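Local structure of aerolysin-like protein (6LH8) at residues A[61-75]-A[81-95]. The protein is a toad aerolysin-like protein of the pore-forming toxin family, probably involved in pore formation linked to endolysosomes or in its regulation. Numbering follows the deposited sequence.
Sequences PIGTEIQLEPKHRLN and ITFTYGSLESYTELS
Arg73 and Glu93 show how one carboxylate can tie a loop to a strand. The arginine chain, bent at chi2 and chi3, brings NE to 2.8 Å from Glu93 OE1 in a salt bridge. The carboxylate lies near the edge of the guanidinium; the planes are 73° apart, and NE, with OE1 near the guanidinium plane, approaches from above the carboxylate plane, 48° out of it. The other oxygen, OE2, accepts the backbone N-H of Leu74 at 2.9 Å, and His50 NE2 also bonds OE1, which would favour a charged carboxylate. Over one guanidinium face sits Ile81, its CD1 3.5 Å from Arg73 NH2, while its CG1 packs on the Pro70 ring. Farther along, Asn75 ND2 donates to Leu94 O (2.9 Å), which lies in the amide plane, although the N-H comes from above the carbonyl plane.

Strands 65-68 and 81-84 pair antiparallel. On one face Leu68 CG meets the edge of the Phe83 ring at CE2, 4.0 Å away; Ile81 CG2 lies over one face of that ring, toward its rim. Across the sheet, Gln67 and Thr82 lie side by side, and a water bridges Glu65 OE2 and Thr84 OG1. Val5 and Ile52 touch the apolar face, which packs this two-stranded antiparallel hairpin against the long-stranded sheet of an aerolysin-like fold.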
loop_
_atom_site.group_PDB
_atom_site.type_symbol
_atom_site.label_atom_id
_atom_site.label_comp_id
_atom_site.label_asym_id
_atom_site.label_seq_id
_atom_site.Cartn_x
_atom_site.Cartn_y
_atom_site.Cartn_z
ATOM N N PRO A 61 -17.013 1.490 -23.225
ATOM C CA PRO A 61 -16.139 1.446 -24.404
ATOM C C PRO A 61 -14.673 1.371 -24.024
ATOM O O PRO A 61 -14.220 2.019 -23.079
ATOM C CB PRO A 61 -16.454 2.765 -25.123
ATOM C CG PRO A 61 -17.783 3.198 -24.585
ATOM C CD PRO A 61 -17.816 2.718 -23.169
ATOM N N ILE A 62 -13.922 0.565 -24.775
ATOM C CA ILE A 62 -12.474 0.568 -24.612
ATOM C C ILE A 62 -11.935 1.970 -24.886
ATOM O O ILE A 62 -12.351 2.648 -25.836
ATOM C CB ILE A 62 -11.842 -0.495 -25.527
ATOM C CG1 ILE A 62 -12.168 -1.885 -24.975
ATOM C CG2 ILE A 62 -10.336 -0.295 -25.609
ATOM C CD1 ILE A 62 -11.494 -3.014 -25.709
ATOM N N GLY A 63 -11.023 2.423 -24.026
ATOM C CA GLY A 63 -10.491 3.768 -24.072
ATOM C C GLY A 63 -11.147 4.746 -23.117
ATOM O O GLY A 63 -10.638 5.865 -22.959
ATOM N N THR A 64 -12.266 4.366 -22.494
ATOM C CA THR A 64 -12.930 5.235 -21.525
ATOM C C THR A 64 -11.992 5.558 -20.372
ATOM O O THR A 64 -11.351 4.665 -19.808
ATOM C CB THR A 64 -14.196 4.562 -20.989
ATOM O OG1 THR A 64 -15.110 4.326 -22.061
ATOM C CG2 THR A 64 -14.880 5.438 -19.946
ATOM N N GLU A 65 -11.915 6.837 -20.012
ATOM C CA GLU A 65 -11.067 7.255 -18.905
ATOM C C GLU A 65 -11.882 7.274 -17.620
ATOM O O GLU A 65 -13.032 7.721 -17.607
ATOM C CB GLU A 65 -10.446 8.628 -19.175
ATOM C CG GLU A 65 -9.347 8.585 -20.240
ATOM C CD GLU A 65 -8.463 9.822 -20.243
ATOM O OE1 GLU A 65 -8.798 10.799 -19.543
ATOM O OE2 GLU A 65 -7.430 9.818 -20.947
ATOM N N ILE A 66 -11.280 6.776 -16.544
ATOM C CA ILE A 66 -11.952 6.599 -15.260
ATOM C C ILE A 66 -11.048 7.215 -14.205
ATOM O O ILE A 66 -10.021 6.631 -13.837
ATOM C CB ILE A 66 -12.233 5.124 -14.946
ATOM C CG1 ILE A 66 -13.107 4.497 -16.036
ATOM C CG2 ILE A 66 -12.860 4.975 -13.566
ATOM C CD1 ILE A 66 -12.975 2.978 -16.130
ATOM N N GLN A 67 -11.422 8.399 -13.725
ATOM C CA GLN A 67 -10.676 9.116 -12.699
ATOM C C GLN A 67 -11.292 8.863 -11.333
ATOM O O GLN A 67 -12.492 9.082 -11.143
ATOM C CB GLN A 67 -10.667 10.623 -12.971
ATOM C CG GLN A 67 -9.745 11.051 -14.073
ATOM C CD GLN A 67 -9.488 12.548 -14.063
ATOM O OE1 GLN A 67 -8.746 13.065 -14.896
ATOM N NE2 GLN A 67 -10.103 13.248 -13.117
ATOM N N LEU A 68 -10.474 8.446 -10.369
ATOM C CA LEU A 68 -10.977 8.339 -9.008
ATOM C C LEU A 68 -9.906 8.767 -8.022
ATOM O O LEU A 68 -8.715 8.829 -8.342
ATOM C CB LEU A 68 -11.495 6.933 -8.673
ATOM C CG LEU A 68 -10.636 5.673 -8.697
ATOM C CD1 LEU A 68 -9.788 5.538 -7.436
ATOM C CD2 LEU A 68 -11.571 4.470 -8.819
ATOM N N GLU A 69 -10.366 9.079 -6.813
ATOM C CA GLU A 69 -9.518 9.532 -5.719
ATOM C C GLU A 69 -9.519 8.487 -4.613
ATOM O O GLU A 69 -10.504 8.372 -3.867
ATOM C CB GLU A 69 -10.014 10.878 -5.193
ATOM C CG GLU A 69 -10.034 11.944 -6.267
ATOM C CD GLU A 69 -10.485 13.277 -5.737
ATOM O OE1 GLU A 69 -9.834 13.788 -4.802
ATOM O OE2 GLU A 69 -11.495 13.804 -6.251
ATOM N N PRO A 70 -8.462 7.693 -4.484
ATOM C CA PRO A 70 -8.433 6.650 -3.457
ATOM C C PRO A 70 -8.426 7.240 -2.057
ATOM O O PRO A 70 -8.154 8.426 -1.853
ATOM C CB PRO A 70 -7.119 5.911 -3.734
ATOM C CG PRO A 70 -6.747 6.281 -5.128
ATOM C CD PRO A 70 -7.265 7.665 -5.341
ATOM N N LYS A 71 -8.737 6.377 -1.083
ATOM C CA LYS A 71 -8.610 6.741 0.327
ATOM C C LYS A 71 -7.160 6.692 0.798
ATOM O O LYS A 71 -6.724 7.568 1.556
ATOM C CB LYS A 71 -9.458 5.813 1.208
ATOM C CG LYS A 71 -10.941 5.760 0.866
ATOM C CD LYS A 71 -11.788 5.288 2.056
ATOM C CE LYS A 71 -11.263 3.992 2.662
ATOM N NZ LYS A 71 -12.305 3.287 3.476
ATOM N N HIS A 72 -6.413 5.667 0.391
ATOM C CA HIS A 72 -5.062 5.416 0.888
ATOM C C HIS A 72 -4.038 5.871 -0.145
ATOM O O HIS A 72 -4.004 5.341 -1.257
ATOM C CB HIS A 72 -4.872 3.933 1.202
ATOM C CG HIS A 72 -5.933 3.379 2.098
ATOM N ND1 HIS A 72 -6.101 3.811 3.394
ATOM C CD2 HIS A 72 -6.884 2.439 1.885
ATOM C CE1 HIS A 72 -7.114 3.164 3.944
ATOM N NE2 HIS A 72 -7.608 2.328 3.051
ATOM N N ARG A 73 -3.196 6.835 0.229
ATOM C CA ARG A 73 -2.231 7.424 -0.690
ATOM C C ARG A 73 -0.871 7.526 -0.010
ATOM O O ARG A 73 -0.749 7.386 1.208
ATOM C CB ARG A 73 -2.672 8.819 -1.168
ATOM C CG ARG A 73 -4.081 8.900 -1.738
ATOM C CD ARG A 73 -4.191 8.169 -3.060
ATOM N NE ARG A 73 -3.178 8.591 -4.025
ATOM C CZ ARG A 73 -3.337 9.591 -4.888
ATOM N NH1 ARG A 73 -4.470 10.281 -4.901
ATOM N NH2 ARG A 73 -2.366 9.898 -5.738
ATOM N N LEU A 74 0.155 7.772 -0.823
ATOM C CA LEU A 74 1.516 7.994 -0.360
ATOM C C LEU A 74 1.969 9.396 -0.759
ATOM O O LEU A 74 1.357 10.049 -1.609
ATOM C CB LEU A 74 2.481 6.953 -0.949
ATOM C CG LEU A 74 2.264 5.487 -0.561
ATOM C CD1 LEU A 74 3.304 4.599 -1.212
ATOM C CD2 LEU A 74 2.304 5.313 0.954
ATOM N N ASN A 75 3.055 9.854 -0.132
ATOM C CA ASN A 75 3.758 11.081 -0.521
ATOM C C ASN A 75 2.896 12.334 -0.392
ATOM O O ASN A 75 3.233 13.379 -0.962
ATOM C CB ASN A 75 4.300 10.978 -1.950
ATOM C CG ASN A 75 5.291 9.848 -2.113
ATOM O OD1 ASN A 75 6.237 9.731 -1.333
ATOM N ND2 ASN A 75 5.086 9.009 -3.130
ATOM N N ILE A 81 -6.227 9.463 -9.606
ATOM C CA ILE A 81 -5.648 8.462 -10.497
ATOM C C ILE A 81 -6.533 8.368 -11.728
ATOM O O ILE A 81 -7.758 8.287 -11.603
ATOM C CB ILE A 81 -5.560 7.092 -9.799
ATOM C CG1 ILE A 81 -4.950 7.210 -8.396
ATOM C CG2 ILE A 81 -4.821 6.072 -10.687
ATOM C CD1 ILE A 81 -3.652 7.952 -8.343
ATOM N N THR A 82 -5.927 8.344 -12.916
ATOM C CA THR A 82 -6.664 8.168 -14.162
ATOM C C THR A 82 -6.369 6.783 -14.721
ATOM O O THR A 82 -5.249 6.507 -15.156
ATOM C CB THR A 82 -6.302 9.244 -15.180
ATOM O OG1 THR A 82 -6.558 10.532 -14.611
ATOM C CG2 THR A 82 -7.142 9.084 -16.449
ATOM N N PHE A 83 -7.368 5.911 -14.695
ATOM C CA PHE A 83 -7.304 4.652 -15.422
ATOM C C PHE A 83 -7.878 4.848 -16.821
ATOM O O PHE A 83 -8.682 5.743 -17.067
ATOM C CB PHE A 83 -8.087 3.555 -14.696
ATOM C CG PHE A 83 -7.660 3.329 -13.262
ATOM C CD1 PHE A 83 -6.523 2.601 -12.973
ATOM C CD2 PHE A 83 -8.430 3.803 -12.209
ATOM C CE1 PHE A 83 -6.138 2.372 -11.651
ATOM C CE2 PHE A 83 -8.054 3.587 -10.875
ATOM C CZ PHE A 83 -6.902 2.866 -10.599
ATOM N N THR A 84 -7.456 3.995 -17.745
ATOM C CA THR A 84 -8.046 3.947 -19.080
ATOM C C THR A 84 -8.476 2.508 -19.317
ATOM O O THR A 84 -7.635 1.606 -19.324
ATOM C CB THR A 84 -7.059 4.419 -20.154
ATOM O OG1 THR A 84 -6.753 5.795 -19.932
ATOM C CG2 THR A 84 -7.662 4.276 -21.555
ATOM N N TYR A 85 -9.784 2.280 -19.448
ATOM C CA TYR A 85 -10.266 0.921 -19.636
ATOM C C TYR A 85 -9.680 0.318 -20.914
ATOM O O TYR A 85 -9.724 0.929 -21.987
ATOM C CB TYR A 85 -11.797 0.891 -19.675
ATOM C CG TYR A 85 -12.339 -0.483 -20.039
ATOM C CD1 TYR A 85 -11.904 -1.620 -19.350
ATOM C CD2 TYR A 85 -13.249 -0.654 -21.080
ATOM C CE1 TYR A 85 -12.362 -2.874 -19.690
ATOM C CE2 TYR A 85 -13.717 -1.913 -21.420
ATOM C CZ TYR A 85 -13.262 -3.023 -20.714
ATOM O OH TYR A 85 -13.693 -4.293 -21.027
ATOM N N GLY A 86 -9.089 -0.875 -20.775
ATOM C CA GLY A 86 -8.483 -1.580 -21.877
ATOM C C GLY A 86 -6.997 -1.340 -22.076
ATOM O O GLY A 86 -6.403 -1.992 -22.953
ATOM N N SER A 87 -6.370 -0.446 -21.298
ATOM C CA SER A 87 -4.934 -0.221 -21.480
ATOM C C SER A 87 -4.173 0.241 -20.236
ATOM O O SER A 87 -2.967 -0.003 -20.148
ATOM C CB SER A 87 -4.680 0.777 -22.617
ATOM O OG SER A 87 -5.270 2.037 -22.378
ATOM N N LEU A 88 -4.817 0.916 -19.277
ATOM C CA LEU A 88 -4.133 1.258 -18.026
ATOM C C LEU A 88 -5.126 1.026 -16.894
ATOM O O LEU A 88 -5.989 1.872 -16.650
ATOM C CB LEU A 88 -3.622 2.695 -18.026
ATOM C CG LEU A 88 -2.556 3.125 -16.998
ATOM C CD1 LEU A 88 -3.099 3.257 -15.581
ATOM C CD2 LEU A 88 -1.354 2.194 -17.014
ATOM N N GLU A 89 -4.990 -0.107 -16.201
ATOM C CA GLU A 89 -5.948 -0.500 -15.171
ATOM C C GLU A 89 -5.302 -0.699 -13.810
ATOM O O GLU A 89 -5.981 -1.128 -12.870
ATOM C CB GLU A 89 -6.682 -1.776 -15.600
ATOM C CG GLU A 89 -7.593 -1.526 -16.778
ATOM C CD GLU A 89 -8.009 -2.770 -17.522
ATOM O OE1 GLU A 89 -7.629 -3.892 -17.103
ATOM O OE2 GLU A 89 -8.711 -2.613 -18.544
ATOM N N SER A 90 -4.019 -0.388 -13.678
ATOM C CA SER A 90 -3.308 -0.515 -12.415
ATOM C C SER A 90 -2.312 0.624 -12.301
ATOM O O SER A 90 -1.640 0.959 -13.277
ATOM C CB SER A 90 -2.582 -1.862 -12.324
ATOM O OG SER A 90 -1.903 -1.995 -11.082
ATOM N N TYR A 91 -2.219 1.212 -11.109
ATOM C CA TYR A 91 -1.274 2.283 -10.833
ATOM C C TYR A 91 -0.634 2.036 -9.470
ATOM O O TYR A 91 -1.331 1.696 -8.513
ATOM C CB TYR A 91 -1.994 3.637 -10.880
ATOM C CG TYR A 91 -1.129 4.816 -10.531
ATOM C CD1 TYR A 91 -0.339 5.423 -11.492
ATOM C CD2 TYR A 91 -1.088 5.311 -9.239
ATOM C CE1 TYR A 91 0.461 6.493 -11.181
ATOM C CE2 TYR A 91 -0.290 6.380 -8.914
ATOM C CZ TYR A 91 0.480 6.975 -9.892
ATOM O OH TYR A 91 1.280 8.053 -9.575
ATOM N N THR A 92 0.690 2.209 -9.378
ATOM C CA THR A 92 1.431 1.939 -8.150
ATOM C C THR A 92 2.070 3.226 -7.645
ATOM O O THR A 92 2.807 3.888 -8.382
ATOM C CB THR A 92 2.506 0.876 -8.380
ATOM O OG1 THR A 92 1.895 -0.337 -8.832
ATOM C CG2 THR A 92 3.281 0.598 -7.105
ATOM N N GLU A 93 1.778 3.581 -6.403
ATOM C CA GLU A 93 2.508 4.625 -5.708
ATOM C C GLU A 93 3.719 4.015 -5.013
ATOM O O GLU A 93 3.725 2.836 -4.648
ATOM C CB GLU A 93 1.620 5.329 -4.683
ATOM C CG GLU A 93 0.363 5.959 -5.242
ATOM C CD GLU A 93 -0.411 6.735 -4.193
ATOM O OE1 GLU A 93 -1.536 6.305 -3.854
ATOM O OE2 GLU A 93 0.100 7.770 -3.698
ATOM N N LEU A 94 4.757 4.826 -4.842
ATOM C CA LEU A 94 5.987 4.362 -4.216
ATOM C C LEU A 94 6.552 5.478 -3.350
ATOM O O LEU A 94 6.593 6.639 -3.767
ATOM C CB LEU A 94 7.009 3.920 -5.272
ATOM C CG LEU A 94 8.415 3.521 -4.820
ATOM C CD1 LEU A 94 8.367 2.334 -3.879
ATOM C CD2 LEU A 94 9.277 3.204 -6.029
ATOM N N SER A 95 6.952 5.135 -2.128
ATOM C CA SER A 95 7.663 6.086 -1.289
ATOM C C SER A 95 8.829 5.377 -0.616
ATOM O O SER A 95 8.911 4.148 -0.596
ATOM C CB SER A 95 6.746 6.744 -0.244
ATOM O OG SER A 95 6.303 5.821 0.733
HETATM O O HOH W 1 -6.459 7.336 -22.197
HETATM O O HOH W 2 4.336 8.221 2.315
#